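Local coordinates for protein putative TetR-family transcriptional regulator (Rhodococcus sp., PDB 2G3B) that probably acts as a transcriptional repressor, binding regulatory DNA through an N-terminal helix-turn-helix domain of the TetR family, at residues A[12-15]-A[16-20]; A[50-53]-A[54-58]; A[134-138]-A[139-143]; A[147-150]-A[151-155]. All coordinates share one frame; numbering follows the deposited sequence. Where two conformers were deposited one is given.

Contact 1 (A[12-15]-A[16-20]); sequences SATA and IAQRG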
ATOM      1  N   SER A  12      -3.573  -9.445  19.607  1.00 31.72           N
ATOM      2  CA  SER A  12      -2.999  -8.194  19.139  1.00 32.92           C
ATOM      3  C   SER A  12      -3.246  -8.007  17.651  1.00 32.00           C
ATOM      4  O   SER A  12      -3.647  -6.925  17.240  1.00 32.00           O
ATOM      5  CB  SER A  12      -1.488  -8.145  19.463  1.00 33.80           C
ATOM      6  OG  SER A  12      -1.326  -8.137  20.892  1.00 37.13           O
ATOM      7  N   ALA A  13      -3.025  -9.057  16.862  1.00 31.98           N
ATOM      8  CA  ALA A  13      -3.356  -9.036  15.421  1.00 31.87           C
ATOM      9  C   ALA A  13      -4.821  -8.621  15.131  1.00 31.80           C
ATOM     10  O   ALA A  13      -5.083  -7.762  14.260  1.00 33.28           O
ATOM     11  CB  ALA A  13      -3.037 -10.410  14.795  1.00 31.13           C
ATOM     12  N   THR A  14      -5.771  -9.202  15.860  1.00 29.92           N
ATOM     13  CA  THR A  14      -7.182  -8.828  15.730  1.00 30.77           C
ATOM     14  C   THR A  14      -7.500  -7.359  16.091  1.00 31.04           C
ATOM     15  O   THR A  14      -8.216  -6.696  15.363  1.00 31.01           O
ATOM     16  CB  THR A  14      -8.052  -9.773  16.604  1.00 31.57           C
ATOM     17  OG1 THR A  14      -7.735 -11.120  16.244  1.00 32.10           O
ATOM     18  CG2 THR A  14      -9.566  -9.502  16.407  1.00 32.88           C
ATOM     19  N   ALA A  15      -6.982  -6.890  17.229  1.00 30.92           N
ATOM     20  CA  ALA A  15      -7.096  -5.504  17.655  1.00 31.80           C
ATOM     21  C   ALA A  15      -6.528  -4.547  16.631  1.00 32.51           C
ATOM     22  O   ALA A  15      -7.157  -3.550  16.213  1.00 33.41           O
ATOM     23  CB  ALA A  15      -6.389  -5.330  19.037  1.00 32.87           C
ATOM     24  N   ILE A  16      -5.350  -4.857  16.162  1.00 32.57           N
ATOM     25  CA  ILE A  16      -4.787  -4.032  15.112  1.00 32.16           C
ATOM     26  C   ILE A  16      -5.636  -4.020  13.840  1.00 32.94           C
ATOM     27  O   ILE A  16      -5.915  -2.936  13.317  1.00 32.90           O
ATOM     28  CB  ILE A  16      -3.341  -4.389  14.818  1.00 33.30           C
ATOM     29  CG1 ILE A  16      -2.500  -4.165  16.110  1.00 31.82           C
ATOM     30  CG2 ILE A  16      -2.812  -3.469  13.646  1.00 31.68           C
ATOM     31  CD1 ILE A  16      -1.108  -4.847  16.082  1.00 37.62           C
ATOM     32  N   ALA A  17      -6.040  -5.195  13.354  1.00 32.00           N
ATOM     33  CA  ALA A  17      -6.851  -5.289  12.156  1.00 33.12           C
ATOM     34  C   ALA A  17      -8.173  -4.487  12.253  1.00 34.08           C
ATOM     35  O   ALA A  17      -8.592  -3.845  11.267  1.00 32.40           O
ATOM     36  CB  ALA A  17      -7.141  -6.765  11.811  1.00 32.56           C
ATOM     37  N   GLN A  18      -8.792  -4.526  13.432  1.00 33.70           N
ATOM     38  CA  GLN A  18     -10.152  -4.043  13.601  1.00 36.30           C
ATOM     39  C   GLN A  18     -10.241  -2.591  14.050  1.00 36.25           C
ATOM     40  O   GLN A  18     -11.193  -1.886  13.674  1.00 37.22           O
ATOM     41  CB  GLN A  18     -10.883  -4.916  14.662  1.00 36.19           C
ATOM     42  CG  GLN A  18     -11.197  -6.345  14.137  1.00 42.13           C
ATOM     43  CD  GLN A  18     -12.041  -6.357  12.845  1.00 48.03           C
ATOM     44  OE1 GLN A  18     -11.589  -6.796  11.763  1.00 50.64           O
ATOM     45  NE2 GLN A  18     -13.280  -5.876  12.955  1.00 50.33           N
ATOM     46  N   ARG A  19      -9.284  -2.172  14.869  1.00 35.66           N
ATOM     47  CA  ARG A  19      -9.359  -0.897  15.606  1.00 36.95           C
ATOM     48  C   ARG A  19      -8.128  -0.014  15.323  1.00 36.15           C
ATOM     49  O   ARG A  19      -8.060   1.147  15.727  1.00 35.62           O
ATOM     50  CB  ARG A  19      -9.466  -1.192  17.109  1.00 37.12           C
ATOM     51  CG  ARG A  19     -10.809  -1.845  17.584  1.00 38.00           C
ATOM     52  CD  ARG A  19     -10.841  -2.006  19.146  1.00 40.65           C
ATOM     53  NE  ARG A  19     -10.198  -3.253  19.613  1.00 48.32           N
ATOM     54  CZ  ARG A  19      -9.990  -3.595  20.895  1.00 54.10           C
ATOM     55  NH1 ARG A  19     -10.373  -2.793  21.911  1.00 55.69           N
ATOM     56  NH2 ARG A  19      -9.389  -4.761  21.181  1.00 54.99           N
ATOM     57  N   GLY A  20      -7.178  -0.580  14.593  1.00 36.84           N
ATOM     58  CA  GLY A  20      -5.927   0.062  14.263  1.00 37.03           C
ATOM     59  C   GLY A  20      -4.996   0.129  15.461  1.00 38.49           C
ATOM     60  O   GLY A  20      -5.346  -0.262  16.567  1.00 37.50           O
TER
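The guanidinium of R19 meets the methyl of A15 obliquely, neither squarely over a face nor squarely at an edge, with NH2 of R19 3.7 Å from CB of A15. The two residues are one helical turn apart, and the bend in the arginine chain (chi3 -86°) folds its flat end back along the helix to reach the alanine. The other flat end, the amide of Q18, leads outward, and the chain touches the preceding turn lower down: CG of Q18 lies 3.2 Å from O of T14. The aliphatic part of the same chain passes CG2 of T14 at 4.2 Å from its CG. Backbone bonds join each turn to the next, from I16 N to S12 O (2.9 Å) and, likewise, from A17 to A13, Q18 to T14 and R19 to A15. The first torsion of I16 sets CG1 beside the backbone N (chi1 -61°), bringing it down over the turn below, 3.2 Å from O of S12. With A13 and A17 presenting nothing longer than methyls, other helices can come close to this one; the methyl of A15 touches L24 of a loop. Helix 2-23 is covered by two helices: S12, A13 and I16 touch L50, I58, R61 and L51 of helix 47-66, while A13, I16 and A17 rest on E96, L99 and E103 of helix 92-110, where E96 also bonds the hydroxyl of T14.

Contact 2 (A[50-53]-A[54-58]); sequences LLEA and ALNYI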
ATOM      1  N   LEU A  50       5.523  -5.012  22.039  1.00 28.78           N
ATOM      2  CA  LEU A  50       4.299  -5.744  21.645  1.00 28.98           C
ATOM      3  C   LEU A  50       4.083  -5.660  20.134  1.00 30.14           C
ATOM      4  O   LEU A  50       3.848  -6.682  19.449  1.00 30.03           O
ATOM      5  CB  LEU A  50       3.031  -5.251  22.459  1.00 30.45           C
ATOM      6  CG  LEU A  50       1.650  -5.907  22.109  1.00 29.46           C
ATOM      7  CD1 LEU A  50       1.693  -7.407  22.427  1.00 27.27           C
ATOM      8  CD2 LEU A  50       0.411  -5.267  22.798  1.00 27.89           C
ATOM      9  N   LEU A  51       4.206  -4.453  19.589  1.00 30.59           N
ATOM     10  CA  LEU A  51       3.891  -4.237  18.165  1.00 31.50           C
ATOM     11  C   LEU A  51       4.946  -4.910  17.285  1.00 30.26           C
ATOM     12  O   LEU A  51       4.611  -5.570  16.269  1.00 32.11           O
ATOM     13  CB  LEU A  51       3.807  -2.733  17.855  1.00 31.24           C
ATOM     14  CG  LEU A  51       2.613  -1.986  18.482  1.00 36.09           C
ATOM     15  CD1 LEU A  51       2.736  -0.485  18.342  1.00 37.28           C
ATOM     16  CD2 LEU A  51       1.308  -2.447  17.909  1.00 40.44           C
ATOM     17  N   GLU A  52       6.210  -4.743  17.670  1.00 30.84           N
ATOM     18  CA  GLU A  52       7.307  -5.457  16.996  1.00 32.07           C
ATOM     19  C   GLU A  52       7.018  -6.950  16.947  1.00 31.10           C
ATOM     20  O   GLU A  52       7.064  -7.559  15.904  1.00 30.86           O
ATOM     21  CB  GLU A  52       8.630  -5.236  17.698  1.00 31.58           C
ATOM     22  CG  GLU A  52       9.747  -6.094  17.039  1.00 34.55           C
ATOM     23  CD  GLU A  52      11.166  -5.779  17.553  1.00 37.54           C
ATOM     24  OE1 GLU A  52      11.541  -4.588  17.599  1.00 43.01           O
ATOM     25  OE2 GLU A  52      11.913  -6.726  17.898  1.00 41.18           O
ATOM     26  N   ALA A  53       6.679  -7.546  18.089  1.00 31.22           N
ATOM     27  CA  ALA A  53       6.378  -8.974  18.118  1.00 29.73           C
ATOM     28  C   ALA A  53       5.122  -9.323  17.307  1.00 29.73           C
ATOM     29  O   ALA A  53       5.059 -10.406  16.671  1.00 29.50           O
ATOM     30  CB  ALA A  53       6.283  -9.478  19.593  1.00 29.64           C
ATOM     31  N   ALA A  54       4.130  -8.423  17.280  1.00 28.42           N
ATOM     32  CA  ALA A  54       2.921  -8.641  16.456  1.00 28.11           C
ATOM     33  C   ALA A  54       3.238  -8.558  14.950  1.00 28.97           C
ATOM     34  O   ALA A  54       2.753  -9.348  14.169  1.00 27.89           O
ATOM     35  CB  ALA A  54       1.805  -7.636  16.785  1.00 29.68           C
ATOM     36  N   LEU A  55       4.049  -7.586  14.554  1.00 30.22           N
ATOM     37  CA  LEU A  55       4.535  -7.576  13.181  1.00 30.88           C
ATOM     38  C   LEU A  55       5.115  -8.950  12.814  1.00 30.77           C
ATOM     39  O   LEU A  55       4.749  -9.521  11.796  1.00 30.79           O
ATOM     40  CB  LEU A  55       5.562  -6.461  13.025  1.00 31.91           C
ATOM     41  CG  LEU A  55       5.014  -5.076  12.702  1.00 33.88           C
ATOM     42  CD1 LEU A  55       6.020  -3.990  13.148  1.00 38.25           C
ATOM     43  CD2 LEU A  55       4.710  -4.963  11.175  1.00 37.46           C
ATOM     44  N   ASN A  56       6.001  -9.502  13.650  1.00 31.72           N
ATOM     45  CA  ASN A  56       6.651 -10.769  13.303  1.00 32.10           C
ATOM     46  C   ASN A  56       5.670 -11.967  13.306  1.00 33.55           C
ATOM     47  O   ASN A  56       5.776 -12.865  12.456  1.00 34.40           O
ATOM     48  CB  ASN A  56       7.831 -11.037  14.228  1.00 33.77           C
ATOM     49  CG  ASN A  56       9.066 -10.265  13.822  1.00 34.69           C
ATOM     50  OD1 ASN A  56       9.316 -10.008  12.603  1.00 35.67           O
ATOM     51  ND2 ASN A  56       9.825  -9.846  14.817  1.00 35.25           N
ATOM     52  N   TYR A  57       4.755 -11.980  14.272  1.00 32.44           N
ATOM     53  CA  TYR A  57       3.678 -12.975  14.346  1.00 32.65           C
ATOM     54  C   TYR A  57       2.859 -13.031  13.024  1.00 31.69           C
ATOM     55  O   TYR A  57       2.669 -14.101  12.456  1.00 32.09           O
ATOM     56  CB  TYR A  57       2.782 -12.627  15.532  1.00 33.18           C
ATOM     57  CG  TYR A  57       1.675 -13.644  15.768  1.00 33.39           C
ATOM     58  CD1 TYR A  57       1.956 -14.846  16.391  1.00 29.47           C
ATOM     59  CD2 TYR A  57       0.378 -13.413  15.293  1.00 36.01           C
ATOM     60  CE1 TYR A  57       0.963 -15.802  16.587  1.00 34.94           C
ATOM     61  CE2 TYR A  57      -0.632 -14.369  15.485  1.00 37.65           C
ATOM     62  CZ  TYR A  57      -0.320 -15.547  16.145  1.00 36.72           C
ATOM     63  OH  TYR A  57      -1.290 -16.512  16.379  1.00 42.40           O
ATOM     64  N   ILE A  58       2.406 -11.868  12.558  1.00 31.55           N
ATOM     65  CA  ILE A  58       1.618 -11.711  11.319  1.00 32.15           C
ATOM     66  C   ILE A  58       2.447 -12.228  10.120  1.00 32.80           C
ATOM     67  O   ILE A  58       1.935 -12.981   9.240  1.00 31.26           O
ATOM     68  CB  ILE A  58       1.211 -10.216  11.154  1.00 33.52           C
ATOM     69  CG1 ILE A  58       0.182  -9.841  12.259  1.00 34.25           C
ATOM     70  CG2 ILE A  58       0.646  -9.925   9.791  1.00 32.09           C
ATOM     71  CD1 ILE A  58       0.109  -8.328  12.507  1.00 38.83           C
TER
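L55 leans back over the carbonyl of L51, and its rotamer explains how. With CG beside its own backbone N (chi1 -86°), the leucine carries CG to 3.6 Å from O of L51, the same oxygen that accepts its N-H at 2.7 Å. N56 is turned in a similar sense, its CG anti to the carbonyl carbon, which lays the amide near the previous turn with ND2 3.7 Å from O of E52. At that distance the approach is packing; the amide's oxygen, OD1, is bonded to the hydroxyl of T121. E52 runs out nearly straight, and its carboxylate meets R120 in a salt bridge; within the turn, CG of E52 comes no nearer than 4.4 Å to ND2 of N56. Y57 takes the other course: its CG stands anti to the backbone N (chi1 -176°), sending the ring onward to L9 and K10 while CB stays 3.4 Å from O of A53. A54 keeps its methyl against the carbonyls of L50 and L51. The chemistry is therefore divided by face: backbone bonds hold the turns together, leucines serve the hydrophobic interior, and the polar ends of E52 and N56 are spent on helix 115-139, linking helix 47-66 to it and so, probably, the DNA-binding part to the C-terminal part.

Contact 3 (A[134-138]-A[139-143]); sequences VQAQA and TGEIS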
ATOM      1  N   VAL A 134      17.132 -15.584  -6.829  1.00 32.53           N
ATOM      2  CA  VAL A 134      18.580 -15.942  -6.977  1.00 30.64           C
ATOM      3  C   VAL A 134      18.768 -17.434  -7.257  1.00 30.84           C
ATOM      4  O   VAL A 134      19.623 -17.839  -8.082  1.00 30.74           O
ATOM      5  CB  VAL A 134      19.434 -15.629  -5.691  1.00 30.70           C
ATOM      6  CG1 VAL A 134      20.915 -15.942  -5.969  1.00 27.56           C
ATOM      7  CG2 VAL A 134      19.283 -14.160  -5.238  1.00 30.60           C
ATOM      8  N   GLN A 135      18.012 -18.260  -6.534  1.00 31.80           N
ATOM      9  CA  GLN A 135      18.140 -19.733  -6.690  1.00 33.98           C
ATOM     10  C   GLN A 135      17.774 -20.072  -8.134  1.00 34.05           C
ATOM     11  O   GLN A 135      18.449 -20.831  -8.817  1.00 34.41           O
ATOM     12  CB  GLN A 135      17.209 -20.496  -5.706  1.00 33.27           C
ATOM     13  CG  GLN A 135      17.596 -20.426  -4.163  1.00 33.79           C
ATOM     14  CD  GLN A 135      19.098 -20.635  -3.873  1.00 33.47           C
ATOM     15  OE1 GLN A 135      19.758 -21.500  -4.479  1.00 33.29           O
ATOM     16  NE2 GLN A 135      19.633 -19.863  -2.910  1.00 28.61           N
ATOM     17  N   ALA A 136      16.703 -19.458  -8.601  1.00 35.51           N
ATOM     18  CA  ALA A 136      16.188 -19.715  -9.957  1.00 36.61           C
ATOM     19  C   ALA A 136      17.114 -19.146 -11.045  1.00 36.75           C
ATOM     20  O   ALA A 136      17.151 -19.631 -12.163  1.00 36.42           O
ATOM     21  CB  ALA A 136      14.764 -19.126 -10.098  1.00 35.98           C
ATOM     22  N   GLN A 137      17.856 -18.096 -10.744  1.00 37.02           N
ATOM     23  CA  GLN A 137      18.809 -17.623 -11.756  1.00 36.56           C
ATOM     24  C   GLN A 137      19.979 -18.592 -11.899  1.00 37.09           C
ATOM     25  O   GLN A 137      20.516 -18.761 -13.013  1.00 37.35           O
ATOM     26  CB  GLN A 137      19.262 -16.189 -11.480  1.00 36.51           C
ATOM     27  CG  GLN A 137      18.113 -15.142 -11.516  1.00 36.49           C
ATOM     28  CD  GLN A 137      18.626 -13.737 -11.263  1.00 38.31           C
ATOM     29  OE1 GLN A 137      19.392 -13.526 -10.342  1.00 40.05           O
ATOM     30  NE2 GLN A 137      18.211 -12.776 -12.086  1.00 40.11           N
ATOM     31  N   ALA A 138      20.345 -19.273 -10.806  1.00 37.47           N
ATOM     32  CA  ALA A 138      21.413 -20.293 -10.860  1.00 39.30           C
ATOM     33  C   ALA A 138      20.990 -21.515 -11.724  1.00 40.01           C
ATOM     34  O   ALA A 138      21.756 -22.026 -12.503  1.00 40.57           O
ATOM     35  CB  ALA A 138      21.848 -20.714  -9.438  1.00 37.66           C
ATOM     36  N   THR A 139      19.744 -21.959 -11.585  1.00 42.17           N
ATOM     37  CA  THR A 139      19.201 -23.027 -12.433  1.00 43.05           C
ATOM     38  C   THR A 139      18.845 -22.534 -13.837  1.00 44.29           C
ATOM     39  O   THR A 139      18.702 -23.350 -14.747  1.00 45.53           O
ATOM     40  CB  THR A 139      17.881 -23.582 -11.862  1.00 43.00           C
ATOM     41  OG1 THR A 139      16.886 -22.567 -11.988  1.00 41.21           O
ATOM     42  CG2 THR A 139      18.022 -24.011 -10.410  1.00 41.94           C
ATOM     43  N   GLY A 140      18.663 -21.224 -14.006  1.00 45.37           N
ATOM     44  CA  GLY A 140      18.217 -20.640 -15.277  1.00 47.06           C
ATOM     45  C   GLY A 140      16.710 -20.609 -15.528  1.00 48.81           C
ATOM     46  O   GLY A 140      16.262 -20.411 -16.670  1.00 49.68           O
ATOM     47  N   GLU A 141      15.911 -20.796 -14.484  1.00 49.44           N
ATOM     48  CA  GLU A 141      14.441 -20.655 -14.609  1.00 50.37           C
ATOM     49  C   GLU A 141      13.988 -19.192 -14.788  1.00 51.03           C
ATOM     50  O   GLU A 141      12.861 -18.916 -15.225  1.00 51.09           O
ATOM     51  CB  GLU A 141      13.739 -21.288 -13.410  1.00 49.86           C
ATOM     52  CG  GLU A 141      14.080 -22.770 -13.223  1.00 51.21           C
ATOM     53  CD  GLU A 141      13.558 -23.324 -11.912  1.00 53.08           C
ATOM     54  OE1 GLU A 141      14.350 -23.461 -10.944  1.00 52.48           O
ATOM     55  OE2 GLU A 141      12.342 -23.604 -11.844  1.00 53.41           O
ATOM     56  N   ILE A 142      14.875 -18.257 -14.460  1.00 51.19           N
ATOM     57  CA  ILE A 142      14.569 -16.843 -14.573  1.00 52.40           C
ATOM     58  C   ILE A 142      15.687 -16.128 -15.315  1.00 53.38           C
ATOM     59  O   ILE A 142      16.856 -16.498 -15.187  1.00 54.10           O
ATOM     60  CB  ILE A 142      14.376 -16.181 -13.171  1.00 52.26           C
ATOM     61  CG1 ILE A 142      13.126 -16.739 -12.483  1.00 52.30           C
ATOM     62  CG2 ILE A 142      14.252 -14.666 -13.322  1.00 53.27           C
ATOM     63  CD1 ILE A 142      12.670 -15.987 -11.200  1.00 51.98           C
ATOM     64  N   SER A 143      15.313 -15.112 -16.094  1.00 54.04           N
ATOM     65  CA  SER A 143      16.277 -14.191 -16.705  1.00 54.70           C
ATOM     66  C   SER A 143      17.328 -13.770 -15.684  1.00 54.15           C
ATOM     67  O   SER A 143      16.991 -13.292 -14.573  1.00 54.23           O
ATOM     68  CB  SER A 143      15.567 -12.930 -17.218  1.00 54.94           C
ATOM     69  OG  SER A 143      16.521 -12.004 -17.713  1.00 55.07           O
TER
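A136, Q137 and the residues that follow form the C-terminal end of helix 115-139, where the chain unwinds into the loop leading to helix 148-167, well away from the DNA-binding end. The turn is a Schellman motif, though both of its bonds are weak: E141 N reaches back to A136 O at 2.9 Å, and G140 N to Q137 O at 3.2 Å. G140 makes the reversal with positive phi (85°), at backbone angles where a CB would jam against the carbonyl O of T139. An apolar contact adds to the turn, CB of A136 lying 3.8 Å from CG1 of I142, one residue past the E141 that closes it. T139 holds OG1 between its backbone N and carbonyl carbon (chi1 69°), which brings it 3.0 Å from A136 O; whether its proton goes there or to OE1 of E141 is not settled. The loop is fastened farther on by Q137, whose NE2 lies 2.8 Å from S143 O, the donor in the carbonyl plane on a lone pair and the bond fairly straight at 159°. The same nitrogen also bonds L146 O, giving one amide group two loop carbonyls. A leucine in place of Q137 would probably leave the carbonyls of S143 and L146 without this shared donor, setting that part of the loop freer to shift. Chemically, then, weak backbone bonds start the turn, one apolar contact packs against it, and a single side-chain amide, linked to two carbonyls, fixes the course of the chain toward the next helix.

Contact 4 (A[147-150]-A[151-155]); sequences DPQP and TAVTM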
ATOM      1  N   ASP A 147      17.685  -8.026 -11.331  1.00 43.89           N
ATOM      2  CA  ASP A 147      18.379  -7.825 -10.072  1.00 44.17           C
ATOM      3  C   ASP A 147      17.399  -8.333  -8.995  1.00 43.84           C
ATOM      4  O   ASP A 147      16.253  -7.803  -8.857  1.00 43.62           O
ATOM      5  CB  ASP A 147      18.779  -6.342  -9.890  1.00 44.44           C
ATOM      6  CG  ASP A 147      19.776  -6.107  -8.717  1.00 49.50           C
ATOM      7  OD1 ASP A 147      20.196  -7.066  -8.011  1.00 51.62           O
ATOM      8  OD2 ASP A 147      20.143  -4.923  -8.486  1.00 52.09           O
ATOM      9  N   PRO A 148      17.799  -9.426  -8.295  1.00 42.65           N
ATOM     10  CA  PRO A 148      16.992 -10.120  -7.277  1.00 41.18           C
ATOM     11  C   PRO A 148      16.363  -9.209  -6.240  1.00 40.25           C
ATOM     12  O   PRO A 148      15.157  -9.280  -6.040  1.00 38.96           O
ATOM     13  CB  PRO A 148      17.999 -11.053  -6.598  1.00 40.76           C
ATOM     14  CG  PRO A 148      18.987 -11.378  -7.699  1.00 41.33           C
ATOM     15  CD  PRO A 148      19.091 -10.116  -8.534  1.00 42.72           C
ATOM     16  N   GLN A 149      17.168  -8.374  -5.595  1.00 39.40           N
ATOM     17  CA  GLN A 149      16.696  -7.540  -4.511  1.00 41.23           C
ATOM     18  C   GLN A 149      15.614  -6.550  -4.984  1.00 39.58           C
ATOM     19  O   GLN A 149      14.506  -6.554  -4.464  1.00 40.84           O
ATOM     20  CB  GLN A 149      17.886  -6.831  -3.841  1.00 43.15           C
ATOM     21  CG  GLN A 149      17.519  -5.648  -2.974  1.00 48.41           C
ATOM     22  CD  GLN A 149      16.892  -6.125  -1.740  1.00 52.09           C
ATOM     23  OE1 GLN A 149      16.852  -7.331  -1.524  1.00 55.37           O
ATOM     24  NE2 GLN A 149      16.373  -5.210  -0.912  1.00 54.83           N
ATOM     25  N   PRO A 150      15.914  -5.705  -5.986  1.00 39.38           N
ATOM     26  CA  PRO A 150      14.865  -4.815  -6.512  1.00 37.94           C
ATOM     27  C   PRO A 150      13.596  -5.486  -6.989  1.00 35.93           C
ATOM     28  O   PRO A 150      12.509  -4.945  -6.775  1.00 35.93           O
ATOM     29  CB  PRO A 150      15.573  -4.128  -7.684  1.00 37.91           C
ATOM     30  CG  PRO A 150      16.971  -4.097  -7.211  1.00 39.67           C
ATOM     31  CD  PRO A 150      17.203  -5.422  -6.631  1.00 38.87           C
ATOM     32  N   THR A 151      13.721  -6.625  -7.651  1.00 34.36           N
ATOM     33  CA  THR A 151      12.574  -7.395  -8.121  1.00 32.86           C
ATOM     34  C   THR A 151      11.682  -7.863  -6.948  1.00 33.67           C
ATOM     35  O   THR A 151      10.449  -7.788  -7.013  1.00 33.33           O
ATOM     36  CB  THR A 151      13.032  -8.577  -8.982  1.00 33.89           C
ATOM     37  OG1 THR A 151      13.826  -8.078 -10.099  1.00 34.75           O
ATOM     38  CG2 THR A 151      11.833  -9.295  -9.588  1.00 31.48           C
ATOM     39  N   ALA A 152      12.322  -8.324  -5.882  1.00 32.87           N
ATOM     40  CA  ALA A 152      11.620  -8.839  -4.707  1.00 33.01           C
ATOM     41  C   ALA A 152      10.969  -7.683  -4.002  1.00 32.67           C
ATOM     42  O   ALA A 152       9.836  -7.804  -3.547  1.00 32.55           O
ATOM     43  CB  ALA A 152      12.611  -9.542  -3.776  1.00 33.20           C
ATOM     44  N   VAL A 153      11.667  -6.550  -3.939  1.00 32.83           N
ATOM     45  CA  VAL A 153      11.096  -5.324  -3.356  1.00 33.76           C
ATOM     46  C   VAL A 153       9.845  -4.943  -4.149  1.00 33.05           C
ATOM     47  O   VAL A 153       8.776  -4.656  -3.586  1.00 30.37           O
ATOM     48  CB  VAL A 153      12.104  -4.130  -3.336  1.00 35.12           C
ATOM     49  CG1 VAL A 153      11.369  -2.791  -3.038  1.00 36.01           C
ATOM     50  CG2 VAL A 153      13.208  -4.376  -2.271  1.00 37.37           C
ATOM     51  N   THR A 154       9.984  -4.948  -5.470  1.00 31.03           N
ATOM     52  CA  THR A 154       8.909  -4.575  -6.356  1.00 32.36           C
ATOM     53  C   THR A 154       7.688  -5.521  -6.284  1.00 32.41           C
ATOM     54  O   THR A 154       6.541  -5.081  -6.204  1.00 31.47           O
ATOM     55  CB  THR A 154       9.510  -4.448  -7.785  1.00 32.43           C
ATOM     56  OG1 THR A 154      10.425  -3.385  -7.726  1.00 32.41           O
ATOM     57  CG2 THR A 154       8.469  -4.114  -8.789  1.00 36.15           C
HETATM   58  N   MSE A 155       7.939  -6.821  -6.295  0.50 33.28           N
HETATM   59  CA  MSE A 155       6.837  -7.768  -6.253  0.50 35.96           C
HETATM   60  C   MSE A 155       6.091  -7.695  -4.944  0.50 33.19           C
HETATM   61  O   MSE A 155       4.866  -7.722  -4.930  0.50 33.12           O
HETATM   62  CB  MSE A 155       7.325  -9.179  -6.497  0.50 34.71           C
HETATM   63  CG  MSE A 155       7.668  -9.405  -7.941  0.50 39.88           C
HETATM   64 SE   MSE A 155       8.533 -11.088  -8.274  0.50 48.99          SE
HETATM   65  CE  MSE A 155       8.180 -11.986  -6.596  0.50 44.15           C
TER
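D147 O takes two bonds from T151: the backbone N-H arrives nearly straight on, at 3.0 Å from N, and the hydroxyl comes from above the carbonyl plane, with OG1 at 2.7 Å. The side chain of T151 can do this because OG1 sits beside its own backbone N (chi1 -57°). One turn later T154 repeats the pattern on P150 O, where T154 N and T154 OG1 approach from opposite faces of the carbonyl plane, OG1 at 2.8 Å. Replacing T151 by an alanine would probably leave D147 O with the N-H as its one bond from this residue. The backbone N-H groups of A152 and V153 are taken by P148 O and Q149 O. Beside them, the folded chain of Q149 lays NE2 3.5 Å from CG2 of V153. P148 and P150 have no N-H to satisfy, which suits positions in the first turn of a helix. D147 stands at the N-cap without a capping bond from its carboxylate, while its own N bonds a glycerol, probably from the crystallisation liquor. Farther along, P150, V153 and T154 pack on H179 of the second subunit. This is a proline-led helix start, with threonine hydroxyls bonded to carbonyls four residues back, on a helix that, as in TetR relatives, contributes to the dimer interface.

One principle, the bonding of each turn to the one before, appears here in four settings. Contacts 1 and 2 are turns within helices 2-23 and 47-66 that touch each other, S12, A13 and I16 meeting L50, L51, A54 and I58; contact 1 is buried, contact 2 partly so. Contacts 3 and 4 are the ends of successive helices, about 14 Å apart between centres, where V134 and Q137 pack on P148. There the chemistry shifts to a side-chain amide in contact 3 and threonine hydroxyls in contact 4, and contact 4, at the surface, also faces the second subunit. Contacts 1 and 3 lie about 39 Å apart between centres, on opposite sides of the chain's centre.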